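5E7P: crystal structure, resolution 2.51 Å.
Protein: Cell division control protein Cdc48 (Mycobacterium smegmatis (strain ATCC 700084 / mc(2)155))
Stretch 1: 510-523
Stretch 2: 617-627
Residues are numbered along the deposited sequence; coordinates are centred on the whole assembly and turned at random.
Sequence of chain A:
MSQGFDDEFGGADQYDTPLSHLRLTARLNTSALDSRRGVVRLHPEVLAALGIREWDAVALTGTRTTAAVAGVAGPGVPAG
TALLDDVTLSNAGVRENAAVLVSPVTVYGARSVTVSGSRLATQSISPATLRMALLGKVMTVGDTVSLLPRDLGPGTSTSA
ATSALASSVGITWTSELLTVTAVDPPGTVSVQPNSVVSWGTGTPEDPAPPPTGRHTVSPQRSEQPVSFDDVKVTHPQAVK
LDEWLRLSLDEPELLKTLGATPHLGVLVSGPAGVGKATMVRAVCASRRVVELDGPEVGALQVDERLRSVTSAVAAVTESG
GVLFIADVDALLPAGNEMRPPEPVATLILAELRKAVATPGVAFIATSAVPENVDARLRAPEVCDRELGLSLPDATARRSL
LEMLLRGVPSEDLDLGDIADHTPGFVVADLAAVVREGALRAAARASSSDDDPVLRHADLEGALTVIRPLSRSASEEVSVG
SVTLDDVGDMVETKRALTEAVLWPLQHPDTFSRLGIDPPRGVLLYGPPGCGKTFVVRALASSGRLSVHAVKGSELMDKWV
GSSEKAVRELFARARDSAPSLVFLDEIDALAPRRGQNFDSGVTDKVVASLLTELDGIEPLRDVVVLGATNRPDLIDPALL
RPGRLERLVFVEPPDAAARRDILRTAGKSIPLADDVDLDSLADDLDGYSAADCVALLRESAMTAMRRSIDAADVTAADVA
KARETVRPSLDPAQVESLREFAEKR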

ATOM      1  N   THR A 510      25.908  -3.731 -16.514  1.00 49.77           N
ATOM      2  CA  THR A 510      26.630  -2.654 -17.185  1.00 52.61           C
ATOM      3  C   THR A 510      27.541  -1.909 -16.213  1.00 50.36           C
ATOM      4  O   THR A 510      28.679  -1.586 -16.545  1.00 51.47           O
ATOM      5  CB  THR A 510      25.673  -1.675 -17.887  1.00 54.31           C
ATOM      6  OG1 THR A 510      25.048  -2.341 -18.992  1.00 56.87           O
ATOM      7  CG2 THR A 510      26.428  -0.460 -18.409  1.00 53.38           C
ATOM      8  N   PHE A 511      27.045  -1.663 -15.006  1.00 46.80           N
ATOM      9  CA  PHE A 511      27.845  -1.002 -13.982  1.00 45.19           C
ATOM     10  C   PHE A 511      29.057  -1.839 -13.573  1.00 42.82           C
ATOM     11  O   PHE A 511      30.145  -1.303 -13.370  1.00 42.77           O
ATOM     12  CB  PHE A 511      26.988  -0.663 -12.759  1.00 44.94           C
ATOM     13  CG  PHE A 511      26.304   0.672 -12.851  1.00 43.91           C
ATOM     14  CD1 PHE A 511      25.388   0.932 -13.858  1.00 43.67           C
ATOM     15  CD2 PHE A 511      26.573   1.665 -11.924  1.00 43.80           C
ATOM     16  CE1 PHE A 511      24.758   2.161 -13.943  1.00 44.08           C
ATOM     17  CE2 PHE A 511      25.946   2.895 -12.000  1.00 43.04           C
ATOM     18  CZ  PHE A 511      25.036   3.144 -13.010  1.00 43.41           C
ATOM     19  N   SER A 512      28.871  -3.150 -13.467  1.00 41.77           N
ATOM     20  CA  SER A 512      29.960  -4.030 -13.057  1.00 46.05           C
ATOM     21  C   SER A 512      31.025  -4.176 -14.143  1.00 48.53           C
ATOM     22  O   SER A 512      32.222  -4.169 -13.851  1.00 49.70           O
ATOM     23  CB  SER A 512      29.427  -5.406 -12.651  1.00 48.51           C
ATOM     24  OG  SER A 512      28.882  -6.091 -13.763  1.00 52.01           O
ATOM     25  N   ARG A 513      30.589  -4.301 -15.393  1.00 48.06           N
ATOM     26  CA  ARG A 513      31.522  -4.489 -16.500  1.00 49.24           C
ATOM     27  C   ARG A 513      32.215  -3.184 -16.887  1.00 50.69           C
ATOM     28  O   ARG A 513      33.225  -3.198 -17.590  1.00 54.17           O
ATOM     29  CB  ARG A 513      30.821  -5.113 -17.713  1.00 48.74           C
ATOM     30  CG  ARG A 513      29.894  -4.171 -18.466  1.00 48.05           C
ATOM     31  CD  ARG A 513      29.047  -4.916 -19.491  1.00 49.06           C
ATOM     32  NE  ARG A 513      29.856  -5.638 -20.470  1.00 52.08           N
ATOM     33  CZ  ARG A 513      30.054  -6.952 -20.452  1.00 52.12           C
ATOM     34  NH1 ARG A 513      29.497  -7.692 -19.502  1.00 51.68           N
ATOM     35  NH2 ARG A 513      30.806  -7.527 -21.383  1.00 50.97           N
ATOM     36  N   LEU A 514      31.672  -2.061 -16.425  1.00 47.69           N
ATOM     37  CA  LEU A 514      32.300  -0.761 -16.653  1.00 46.09           C
ATOM     38  C   LEU A 514      33.257  -0.406 -15.518  1.00 45.05           C
ATOM     39  O   LEU A 514      33.924   0.629 -15.554  1.00 42.83           O
ATOM     40  CB  LEU A 514      31.247   0.341 -16.814  1.00 42.98           C
ATOM     41  CG  LEU A 514      30.500   0.395 -18.147  1.00 42.74           C
ATOM     42  CD1 LEU A 514      29.550   1.575 -18.181  1.00 42.46           C
ATOM     43  CD2 LEU A 514      31.475   0.455 -19.311  1.00 44.79           C
ATOM     44  N   GLY A 515      33.312  -1.272 -14.511  1.00 46.14           N
ATOM     45  CA  GLY A 515      34.176  -1.058 -13.365  1.00 46.09           C
ATOM     46  C   GLY A 515      33.675   0.031 -12.438  1.00 43.82           C
ATOM     47  O   GLY A 515      34.438   0.585 -11.647  1.00 44.72           O
ATOM     48  N   ILE A 516      32.389   0.352 -12.542  1.00 41.65           N
ATOM     49  CA  ILE A 516      31.771   1.308 -11.634  1.00 39.81           C
ATOM     50  C   ILE A 516      31.674   0.682 -10.250  1.00 38.34           C
ATOM     51  O   ILE A 516      31.358  -0.501 -10.120  1.00 37.69           O
ATOM     52  CB  ILE A 516      30.360   1.701 -12.103  1.00 39.52           C
ATOM     53  CG1 ILE A 516      30.386   2.140 -13.567  1.00 40.31           C
ATOM     54  CG2 ILE A 516      29.789   2.803 -11.218  1.00 37.16           C
ATOM     55  CD1 ILE A 516      31.200   3.386 -13.813  1.00 40.81           C
ATOM     56  N   ASP A 517      31.965   1.471  -9.221  1.00 38.23           N
ATOM     57  CA  ASP A 517      31.842   1.006  -7.846  1.00 40.94           C
ATOM     58  C   ASP A 517      30.416   0.572  -7.543  1.00 37.04           C
ATOM     59  O   ASP A 517      29.467   1.105  -8.119  1.00 35.91           O
ATOM     60  CB  ASP A 517      32.261   2.106  -6.869  1.00 46.33           C
ATOM     61  CG  ASP A 517      33.749   2.098  -6.584  1.00 53.70           C
ATOM     62  OD1 ASP A 517      34.512   1.536  -7.397  1.00 55.83           O
ATOM     63  OD2 ASP A 517      34.154   2.655  -5.542  1.00 57.20           O
ATOM     64  N   PRO A 518      30.260  -0.412  -6.647  1.00 35.27           N
ATOM     65  CA  PRO A 518      28.936  -0.775  -6.132  1.00 35.57           C
ATOM     66  C   PRO A 518      28.264   0.460  -5.546  1.00 35.69           C
ATOM     67  O   PRO A 518      28.970   1.352  -5.076  1.00 37.19           O
ATOM     68  CB  PRO A 518      29.258  -1.780  -5.026  1.00 34.30           C
ATOM     69  CG  PRO A 518      30.545  -2.399  -5.457  1.00 35.29           C
ATOM     70  CD  PRO A 518      31.319  -1.292  -6.120  1.00 34.98           C
ATOM     71  N   PRO A 519      26.923   0.521  -5.591  1.00 34.56           N
ATOM     72  CA  PRO A 519      26.163   1.686  -5.119  1.00 33.84           C
ATOM     73  C   PRO A 519      26.603   2.149  -3.735  1.00 31.49           C
ATOM     74  O   PRO A 519      26.656   1.356  -2.797  1.00 30.53           O
ATOM     75  CB  PRO A 519      24.729   1.163  -5.070  1.00 32.40           C
ATOM     76  CG  PRO A 519      24.689   0.117  -6.125  1.00 31.93           C
ATOM     77  CD  PRO A 519      26.037  -0.547  -6.089  1.00 32.82           C
ATOM     78  N   ARG A 520      26.946   3.425  -3.625  1.00 32.19           N
ATOM     79  CA  ARG A 520      27.388   3.990  -2.360  1.00 34.62           C
ATOM     80  C   ARG A 520      26.194   4.352  -1.484  1.00 31.97           C
ATOM     81  O   ARG A 520      25.119   4.684  -1.989  1.00 29.65           O
ATOM     82  CB  ARG A 520      28.266   5.218  -2.611  1.00 39.80           C
ATOM     83  CG  ARG A 520      29.584   4.892  -3.302  1.00 44.89           C
ATOM     84  CD  ARG A 520      30.542   4.195  -2.347  1.00 48.71           C
ATOM     85  NE  ARG A 520      31.160   3.006  -2.923  1.00 50.37           N
ATOM     86  CZ  ARG A 520      30.775   1.761  -2.657  1.00 54.10           C
ATOM     87  NH1 ARG A 520      29.771   1.537  -1.822  1.00 56.99           N
ATOM     88  NH2 ARG A 520      31.396   0.737  -3.225  1.00 55.01           N
ATOM     89  N   GLY A 521      26.385   4.271  -0.171  1.00 30.00           N
ATOM     90  CA  GLY A 521      25.357   4.665   0.773  1.00 27.25           C
ATOM     91  C   GLY A 521      25.051   6.145   0.646  1.00 26.72           C
ATOM     92  O   GLY A 521      25.951   6.966   0.461  1.00 25.37           O
ATOM     93  N   VAL A 522      23.772   6.486   0.744  1.00 26.42           N
ATOM     94  CA  VAL A 522      23.334   7.860   0.554  1.00 26.24           C
ATOM     95  C   VAL A 522      22.755   8.462   1.831  1.00 30.15           C
ATOM     96  O   VAL A 522      21.889   7.865   2.472  1.00 32.07           O
ATOM     97  CB  VAL A 522      22.276   7.945  -0.562  1.00 23.82           C
ATOM     98  CG1 VAL A 522      21.763   9.373  -0.703  1.00 23.56           C
ATOM     99  CG2 VAL A 522      22.855   7.441  -1.878  1.00 21.93           C
ATOM    100  N   LEU A 523      23.244   9.644   2.199  1.00 29.17           N
ATOM    101  CA  LEU A 523      22.619  10.422   3.261  1.00 27.10           C
ATOM    102  C   LEU A 523      21.879  11.616   2.674  1.00 27.63           C
ATOM    103  O   LEU A 523      22.490  12.549   2.155  1.00 26.47           O
ATOM    104  CB  LEU A 523      23.642  10.903   4.289  1.00 26.93           C
ATOM    105  CG  LEU A 523      23.003  11.768   5.384  1.00 25.29           C
ATOM    106  CD1 LEU A 523      22.064  10.943   6.248  1.00 24.32           C
ATOM    107  CD2 LEU A 523      24.049  12.470   6.235  1.00 26.04           C
TER
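Stretch 2 617-627: IEPLRDVVVLG

How does stretch 2 run relative to stretch 1? Stretch 2 opens with a type I beta turn from Ile 617 to Leu 620, closed by a hydrogen bond from Leu 620 N to Ile 617 O at 3.0 Å, and from Val 623 onward it is a strand. That strand lies parallel to the one that includes Val 522 and Leu 523, with a signed crossing angle of -15° and a closest approach of 4.7 Å between axes. Val 522 pairs with Leu 626 at a CA to CA distance of 4.6 Å, and Leu 523 with Gly 627 at a CA to CA distance of 4.8 Å.

What satisfies the backbone groups where the strands meet? Val 522 uses both its amide and its carbonyl: Val 522 N donates to Val 625 O at 3.0 Å, and Gly 627 N donates to Val 522 O at 2.8 Å, so the two bonds reach the residues flanking Leu 626. CA-H...O contacts supplement them, from Gly 521 CA to Val 625 O at 3.5 Å and from Leu 626 CA to Val 522 O at 3.3 Å. Val 522 and Leu 626 send their side chains to the same face of the sheet, where Val 522 CG1 lies 3.8 Å from Leu 626 CD1.

How is the pairing continued before the strands come together? Water takes over. Water 1 accepts from Val 625 N at 2.9 Å and donates to Pro 519 O at 3.1 Å, bridging an amide and a carbonyl that do not bond directly. A second water lies 2.9 Å from Pro 519 O and 2.8 Å from Val 623 O, linking the same proline to the start of the strand. Pro 519, which has no amide proton to give, adds an apolar contact, its CB 3.5 Å from Val 624 CG2. Pro 518 rests on the turn, with its CB 3.4 Å from both Glu 618 O and Leu 620 O.

What does the Arg 621 side chain do at the helix end? Gly 515, at positive phi, ends the helix in a Schellman motif, in which Ile 516 N bonds to Phe 511 O at 2.9 Å. The carbonyl of Ile 516 then receives two hydrogen bonds from one guanidinium, from Arg 621 NH2 to Ile 516 O at 2.8 Å and from Arg 621 NH1 to Ile 516 O at 3.0 Å; the oxygen sits at the edge of the group, near its plane. Ser 512 CB covers one face, 3.6 Å from Arg 621 NE, and Pro 518 N lies over the opposite face, 3.8 Å from Arg 621 NH1.

Is Arg 520 held in the same way? Arg 520 NH2 forms a salt bridge with Glu 618 OE2 at 3.4 Å, but the oxygen lies well out of the guanidinium plane, so the attraction is between charges, with no N-H pointing at that oxygen.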

ATOM      1  N   ILE A 617      26.686  -4.428   3.250  1.00 38.93           N
ATOM      2  CA  ILE A 617      25.943  -3.961   2.083  1.00 38.80           C
ATOM      3  C   ILE A 617      26.872  -3.289   1.068  1.00 39.09           C
ATOM      4  O   ILE A 617      26.627  -3.333  -0.140  1.00 37.27           O
ATOM      5  CB  ILE A 617      24.805  -2.994   2.506  1.00 53.79           C
ATOM      6  CG1 ILE A 617      23.758  -3.746   3.328  1.00 54.10           C
ATOM      7  CG2 ILE A 617      24.138  -2.347   1.298  1.00 53.71           C
ATOM      8  CD1 ILE A 617      23.159  -4.934   2.607  1.00 53.56           C
ATOM      9  N   GLU A 618      27.949  -2.693   1.577  1.00 39.53           N
ATOM     10  CA  GLU A 618      28.929  -1.972   0.759  1.00 38.58           C
ATOM     11  C   GLU A 618      29.361  -2.670  -0.540  1.00 38.36           C
ATOM     12  O   GLU A 618      29.351  -2.043  -1.593  1.00 40.89           O
ATOM     13  CB  GLU A 618      30.152  -1.576   1.605  1.00 41.44           C
ATOM     14  CG  GLU A 618      31.197  -0.745   0.872  1.00 46.74           C
ATOM     15  CD  GLU A 618      32.256  -1.593   0.182  1.00 54.61           C
ATOM     16  OE1 GLU A 618      32.460  -2.754   0.602  1.00 57.62           O
ATOM     17  OE2 GLU A 618      32.879  -1.098  -0.786  1.00 57.08           O
ATOM     18  N   PRO A 619      29.733  -3.963  -0.483  1.00 37.61           N
ATOM     19  CA  PRO A 619      30.196  -4.566  -1.740  1.00 36.49           C
ATOM     20  C   PRO A 619      29.073  -5.025  -2.676  1.00 36.47           C
ATOM     21  O   PRO A 619      29.337  -5.298  -3.848  1.00 38.06           O
ATOM     22  CB  PRO A 619      31.000  -5.777  -1.260  1.00 35.78           C
ATOM     23  CG  PRO A 619      30.331  -6.171   0.005  1.00 36.66           C
ATOM     24  CD  PRO A 619      29.892  -4.887   0.656  1.00 37.05           C
ATOM     25  N   LEU A 620      27.846  -5.109  -2.172  1.00 34.54           N
ATOM     26  CA  LEU A 620      26.726  -5.598  -2.976  1.00 32.44           C
ATOM     27  C   LEU A 620      26.327  -4.602  -4.060  1.00 33.24           C
ATOM     28  O   LEU A 620      26.451  -3.391  -3.877  1.00 31.68           O
ATOM     29  CB  LEU A 620      25.519  -5.913  -2.090  1.00 32.36           C
ATOM     30  CG  LEU A 620      25.746  -6.875  -0.922  1.00 31.91           C
ATOM     31  CD1 LEU A 620      24.434  -7.167  -0.210  1.00 30.28           C
ATOM     32  CD2 LEU A 620      26.402  -8.160  -1.408  1.00 31.72           C
ATOM     33  N   ARG A 621      25.842  -5.119  -5.185  1.00 35.07           N
ATOM     34  CA  ARG A 621      25.454  -4.279  -6.314  1.00 34.14           C
ATOM     35  C   ARG A 621      23.945  -4.128  -6.451  1.00 33.32           C
ATOM     36  O   ARG A 621      23.465  -3.187  -7.081  1.00 33.58           O
ATOM     37  CB  ARG A 621      26.038  -4.831  -7.615  1.00 35.63           C
ATOM     38  CG  ARG A 621      27.553  -4.788  -7.662  1.00 38.62           C
ATOM     39  CD  ARG A 621      28.081  -4.927  -9.081  1.00 38.54           C
ATOM     40  NE  ARG A 621      29.503  -4.606  -9.146  1.00 36.80           N
ATOM     41  CZ  ARG A 621      29.976  -3.401  -9.438  1.00 33.60           C
ATOM     42  NH1 ARG A 621      29.139  -2.409  -9.708  1.00 29.41           N
ATOM     43  NH2 ARG A 621      31.286  -3.194  -9.470  1.00 35.24           N
ATOM     44  N   ASP A 622      23.200  -5.056  -5.863  1.00 33.06           N
ATOM     45  CA  ASP A 622      21.747  -5.050  -5.977  1.00 31.48           C
ATOM     46  C   ASP A 622      21.062  -4.557  -4.703  1.00 27.86           C
ATOM     47  O   ASP A 622      19.859  -4.731  -4.528  1.00 25.95           O
ATOM     48  CB  ASP A 622      21.234  -6.441  -6.363  1.00 34.24           C
ATOM     49  CG  ASP A 622      22.002  -7.562  -5.678  1.00 37.86           C
ATOM     50  OD1 ASP A 622      22.760  -7.279  -4.725  1.00 38.74           O
ATOM     51  OD2 ASP A 622      21.843  -8.730  -6.093  1.00 40.51           O
ATOM     52  N   VAL A 623      21.832  -3.942  -3.811  1.00 26.05           N
ATOM     53  CA  VAL A 623      21.262  -3.362  -2.599  1.00 24.89           C
ATOM     54  C   VAL A 623      21.797  -1.956  -2.359  1.00 23.74           C
ATOM     55  O   VAL A 623      23.007  -1.748  -2.283  1.00 24.08           O
ATOM     56  CB  VAL A 623      21.546  -4.229  -1.348  1.00 24.69           C
ATOM     57  CG1 VAL A 623      20.968  -3.571  -0.107  1.00 24.25           C
ATOM     58  CG2 VAL A 623      20.982  -5.633  -1.519  1.00 24.65           C
ATOM     59  N   VAL A 624      20.890  -0.990  -2.245  1.00 23.56           N
ATOM     60  CA  VAL A 624      21.268   0.381  -1.919  1.00 23.75           C
ATOM     61  C   VAL A 624      20.672   0.775  -0.573  1.00 25.95           C
ATOM     62  O   VAL A 624      19.518   0.458  -0.280  1.00 26.87           O
ATOM     63  CB  VAL A 624      20.786   1.380  -2.986  1.00 23.13           C
ATOM     64  CG1 VAL A 624      21.285   2.779  -2.671  1.00 24.34           C
ATOM     65  CG2 VAL A 624      21.259   0.957  -4.355  1.00 24.73           C
ATOM     66  N   VAL A 625      21.465   1.455   0.248  1.00 24.75           N
ATOM     67  CA  VAL A 625      20.982   1.952   1.528  1.00 27.55           C
ATOM     68  C   VAL A 625      20.951   3.478   1.532  1.00 28.38           C
ATOM     69  O   VAL A 625      21.921   4.133   1.155  1.00 27.38           O
ATOM     70  CB  VAL A 625      21.833   1.423   2.707  1.00 29.49           C
ATOM     71  CG1 VAL A 625      23.324   1.650   2.447  1.00 30.48           C
ATOM     72  CG2 VAL A 625      21.392   2.062   4.020  1.00 27.20           C
ATOM     73  N   LEU A 626      19.822   4.040   1.948  1.00 31.45           N
ATOM     74  CA  LEU A 626      19.663   5.487   1.996  1.00 32.13           C
ATOM     75  C   LEU A 626      19.120   5.930   3.350  1.00 32.42           C
ATOM     76  O   LEU A 626      18.085   5.443   3.803  1.00 33.05           O
ATOM     77  CB  LEU A 626      18.734   5.954   0.873  1.00 32.82           C
ATOM     78  CG  LEU A 626      18.499   7.456   0.694  1.00 36.08           C
ATOM     79  CD1 LEU A 626      18.330   7.785  -0.787  1.00 35.42           C
ATOM     80  CD2 LEU A 626      17.283   7.932   1.490  1.00 36.34           C
ATOM     81  N   GLY A 627      19.823   6.862   3.985  1.00 31.87           N
ATOM     82  CA  GLY A 627      19.351   7.466   5.215  1.00 32.12           C
ATOM     83  C   GLY A 627      18.877   8.891   4.990  1.00 32.99           C
ATOM     84  O   GLY A 627      19.456   9.628   4.185  1.00 30.14           O
TER
HETATM   85  O   HOH W   1      24.148   1.565  -0.931  1.00 26.97           O
HETATM   86  O   HOH W   2      25.779  -1.229  -1.938  1.00 38.97           O